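Local structure of putative ABC transporter subunit, substrate-binding component (Rhodopseudomonas palustris, 4EVQ) at residues A[32-43]-A[287-298]. The protein binds 4-hydroxybenzoate and probably delivers it, or related aromatic acids derived from lignin, to an ABC transporter for uptake. Sequence-based numbering, arbitrary orientation. Where two conformers were deposited one is given.
With PHB (p-hydroxybenzoic acid), chain H.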
# COMPACT_ATOMS: atom_id res chain seq x y z
N LEU A 32 3.34 -3.28 -9.27
CA LEU A 32 3.45 -2.61 -7.96
C LEU A 32 4.93 -2.61 -7.52
O LEU A 32 5.42 -1.61 -7.01
CB LEU A 32 2.59 -3.31 -6.90
CG LEU A 32 1.08 -3.08 -6.95
CD1 LEU A 32 0.44 -3.56 -8.26
CD2 LEU A 32 0.42 -3.73 -5.77
N GLY A 33 5.63 -3.74 -7.70
CA GLY A 33 7.06 -3.77 -7.38
C GLY A 33 7.84 -2.76 -8.21
O GLY A 33 8.76 -2.09 -7.72
N GLU A 34 7.49 -2.67 -9.49
CA GLU A 34 8.08 -1.68 -10.38
C GLU A 34 7.82 -0.24 -9.89
O GLU A 34 8.73 0.59 -9.84
CB GLU A 34 7.54 -1.83 -11.80
CG GLU A 34 8.03 -0.77 -12.81
CD GLU A 34 7.39 -0.97 -14.16
OE1 GLU A 34 6.16 -0.77 -14.31
OE2 GLU A 34 8.12 -1.34 -15.09
N ALA A 35 6.56 0.08 -9.56
CA ALA A 35 6.24 1.44 -9.10
C ALA A 35 6.99 1.82 -7.81
O ALA A 35 7.47 2.94 -7.69
CB ALA A 35 4.74 1.56 -8.90
N ILE A 36 7.05 0.91 -6.87
CA ILE A 36 7.75 1.17 -5.60
C ILE A 36 9.22 1.40 -5.87
O ILE A 36 9.84 2.32 -5.30
CB ILE A 36 7.53 -0.00 -4.62
CG1 ILE A 36 6.05 -0.04 -4.17
CG2 ILE A 36 8.46 0.12 -3.41
CD1 ILE A 36 5.68 -1.33 -3.51
N THR A 37 9.81 0.54 -6.70
CA THR A 37 11.23 0.68 -7.01
C THR A 37 11.52 2.02 -7.72
O THR A 37 12.51 2.73 -7.39
CB THR A 37 11.69 -0.49 -7.88
OG1 THR A 37 11.46 -1.72 -7.18
CG2 THR A 37 13.18 -0.42 -8.21
N ARG A 38 10.62 2.41 -8.62
CA ARG A 38 10.75 3.70 -9.31
C ARG A 38 10.67 4.87 -8.35
O ARG A 38 11.48 5.81 -8.43
CB ARG A 38 9.69 3.86 -10.41
CG ARG A 38 9.93 3.02 -11.68
CD ARG A 38 8.73 3.13 -12.59
NE ARG A 38 9.02 2.58 -13.89
CZ ARG A 38 8.19 2.60 -14.92
NH1 ARG A 38 6.94 3.05 -14.77
NH2 ARG A 38 8.61 2.14 -16.11
N GLY A 39 9.71 4.82 -7.44
CA GLY A 39 9.63 5.88 -6.45
C GLY A 39 10.90 6.03 -5.61
O GLY A 39 11.39 7.14 -5.37
N LEU A 40 11.43 4.90 -5.17
CA LEU A 40 12.63 4.91 -4.34
C LEU A 40 13.86 5.38 -5.14
O LEU A 40 14.67 6.19 -4.67
CB LEU A 40 12.82 3.52 -3.76
CG LEU A 40 14.03 3.31 -2.88
CD1 LEU A 40 14.08 4.29 -1.72
CD2 LEU A 40 13.95 1.89 -2.40
N GLU A 41 14.01 4.88 -6.37
CA GLU A 41 15.14 5.28 -7.19
C GLU A 41 15.05 6.76 -7.58
O GLU A 41 16.06 7.45 -7.66
CB GLU A 41 15.22 4.41 -8.45
CG GLU A 41 15.62 2.98 -8.09
CD GLU A 41 15.67 2.02 -9.28
OE1 GLU A 41 14.87 2.15 -10.22
OE2 GLU A 41 16.50 1.09 -9.21
N LEU A 42 13.84 7.22 -7.88
CA LEU A 42 13.68 8.63 -8.22
C LEU A 42 14.06 9.50 -7.03
O LEU A 42 14.69 10.57 -7.19
CB LEU A 42 12.22 8.91 -8.67
CG LEU A 42 12.01 10.25 -9.38
CD1 LEU A 42 12.68 10.26 -10.77
CD2 LEU A 42 10.49 10.57 -9.45
N TYR A 43 13.65 9.10 -5.85
CA TYR A 43 14.06 9.89 -4.67
C TYR A 43 15.56 9.93 -4.52
O TYR A 43 16.12 11.00 -4.28
CB TYR A 43 13.44 9.36 -3.38
CG TYR A 43 13.86 10.23 -2.23
CD1 TYR A 43 13.35 11.50 -2.11
CD2 TYR A 43 14.84 9.81 -1.35
CE1 TYR A 43 13.79 12.35 -1.10
CE2 TYR A 43 15.28 10.66 -0.34
CZ TYR A 43 14.74 11.91 -0.21
OH TYR A 43 15.15 12.76 0.79
N ASP A 287 1.54 6.45 -9.08
CA ASP A 287 0.40 6.04 -8.25
C ASP A 287 0.83 5.88 -6.81
O ASP A 287 1.97 6.23 -6.43
CB ASP A 287 -0.27 4.79 -8.82
CG ASP A 287 0.62 3.61 -8.84
OD1 ASP A 287 1.67 3.60 -8.21
OD2 ASP A 287 0.29 2.61 -9.55
N VAL A 288 -0.08 5.38 -5.99
CA VAL A 288 0.18 5.30 -4.54
C VAL A 288 1.40 4.46 -4.25
O VAL A 288 2.10 4.73 -3.26
CB VAL A 288 -1.08 4.77 -3.78
CG1 VAL A 288 -1.38 3.31 -4.10
CG2 VAL A 288 -0.96 5.03 -2.27
N PHE A 289 1.68 3.43 -5.04
CA PHE A 289 2.81 2.56 -4.80
C PHE A 289 4.09 3.31 -5.01
O PHE A 289 5.05 3.19 -4.20
CB PHE A 289 2.67 1.32 -5.69
CG PHE A 289 1.32 0.67 -5.58
CD1 PHE A 289 0.96 0.00 -4.44
CD2 PHE A 289 0.42 0.72 -6.62
CE1 PHE A 289 -0.31 -0.54 -4.29
CE2 PHE A 289 -0.82 0.16 -6.53
CZ PHE A 289 -1.20 -0.46 -5.37
N ALA A 290 4.16 4.12 -6.07
CA ALA A 290 5.32 4.99 -6.27
C ALA A 290 5.51 5.98 -5.14
O ALA A 290 6.65 6.20 -4.70
CB ALA A 290 5.20 5.71 -7.58
N VAL A 291 4.43 6.56 -4.61
CA VAL A 291 4.53 7.46 -3.49
C VAL A 291 5.10 6.75 -2.29
O VAL A 291 5.94 7.31 -1.56
CB VAL A 291 3.14 8.01 -3.14
CG1 VAL A 291 3.17 8.82 -1.85
CG2 VAL A 291 2.60 8.89 -4.25
N GLN A 292 4.64 5.54 -2.01
CA GLN A 292 5.09 4.78 -0.87
C GLN A 292 6.58 4.45 -0.98
O GLN A 292 7.28 4.45 0.04
CB GLN A 292 4.24 3.52 -0.68
CG GLN A 292 2.81 3.86 -0.26
CD GLN A 292 1.80 2.72 -0.37
OE1 GLN A 292 0.68 2.87 0.05
NE2 GLN A 292 2.21 1.59 -0.93
N GLY A 293 7.07 4.19 -2.16
CA GLY A 293 8.50 3.97 -2.39
C GLY A 293 9.30 5.23 -2.22
O GLY A 293 10.37 5.22 -1.59
N TRP A 294 8.84 6.31 -2.78
CA TRP A 294 9.47 7.60 -2.58
C TRP A 294 9.60 7.94 -1.11
O TRP A 294 10.67 8.40 -0.64
CB TRP A 294 8.62 8.64 -3.30
CG TRP A 294 9.01 10.09 -3.15
CD1 TRP A 294 8.53 10.96 -2.22
CD2 TRP A 294 9.84 10.86 -4.04
NE1 TRP A 294 9.03 12.21 -2.45
CE2 TRP A 294 9.83 12.19 -3.56
CE3 TRP A 294 10.59 10.56 -5.16
CZ2 TRP A 294 10.57 13.22 -4.17
CZ3 TRP A 294 11.28 11.60 -5.80
CH2 TRP A 294 11.27 12.91 -5.30
N ASP A 295 8.55 7.73 -0.35
CA ASP A 295 8.59 8.05 1.06
C ASP A 295 9.41 7.09 1.87
O ASP A 295 9.94 7.48 2.93
CB ASP A 295 7.17 8.16 1.63
CG ASP A 295 6.45 9.42 1.14
OD1 ASP A 295 7.12 10.43 0.83
OD2 ASP A 295 5.19 9.42 1.11
N ALA A 296 9.55 5.85 1.44
CA ALA A 296 10.53 4.95 2.04
C ALA A 296 11.91 5.57 1.86
O ALA A 296 12.71 5.54 2.81
CB ALA A 296 10.46 3.57 1.42
N GLY A 297 12.19 6.16 0.70
CA GLY A 297 13.45 6.87 0.47
C GLY A 297 13.58 8.05 1.40
O GLY A 297 14.64 8.20 2.02
N GLN A 298 12.55 8.86 1.57
CA GLN A 298 12.65 9.98 2.51
C GLN A 298 12.87 9.53 3.95
O GLN A 298 13.63 10.17 4.73
CB GLN A 298 11.41 10.85 2.45
CG GLN A 298 11.08 11.41 1.08
CD GLN A 298 10.29 12.70 1.22
OE1 GLN A 298 10.85 13.77 1.48
NE2 GLN A 298 8.99 12.62 1.01
C1' PHB H . -1.12 -6.66 0.38
O1' PHB H . -1.00 -7.88 0.14
O2' PHB H . -0.92 -6.15 1.55
C1 PHB H . -1.48 -5.69 -0.68
C2 PHB H . -1.22 -6.00 -2.01
C3 PHB H . -1.58 -5.10 -3.01
C4 PHB H . -2.19 -3.94 -2.68
C5 PHB H . -2.44 -3.60 -1.36
C6 PHB H . -2.09 -4.48 -0.39
O4 PHB H . -2.54 -3.06 -3.63
O HOH W 1 13.02 14.40 2.86
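Gly-39 and Gly-293 bring helices 30-46 and 288-306 together: the segment axes approach to 6.5 Å at a signed crossing angle of -39°. Across this point Ile-36 CA lies 4.3 Å from Gly-293 CA. With no side chain at either glycine, backbone meets backbone through CA-H...O contacts, among them Ala-290 CA to Ala-35 O at 3.3 Å and Gly-39 CA to Ala-290 O; no conventional hydrogen bond crosses the interface. Gly-297 continues the glycine-lined face, its CA met by Leu-40 CD1 at 3.4 Å.

Toward the C-terminal ends, Tyr-43 packs across onto helix 288-306, against Trp-294, Gly-297 and Gln-298. Its backbone places CB over the six-membered ring of Trp-294 in a CH-pi contact. CG, anti to the backbone N (chi1 -178°), directs the phenol so that its edge meets that indole face. The result is a T-shaped pair with planes at 82°, the ring centroids lying 5.2 Å apart. Gln-298 CG lies over one face of the phenol in a further CH-pi contact.

The opposite end reaches the ligand cleft of this type I periplasmic binding fold, in which two lobes flank the substrate. Leu-32 CG sits 3.6 Å from the Phe-289 ring centroid, almost on the ring normal, while Val-288 CG1 occupies the other face; sandwiched in this way, the ring presents its edge to the 4-hydroxybenzoate phenol oxygen, with CZ 3.4 Å from O4. Leu-32 CD2 also packs near ligand atom C3.

Behind this first shell, Asp-287 is the N-cap of helix 288-306, its OD1 weakly accepting from Phe-289 N and Ala-290 N. Trp-294 NE1 is hydrogen-bonded to Glu-270 and Tyr-43 OH to Asp-301, outside partners that hold the polar atoms of both rings of the T-shaped pair.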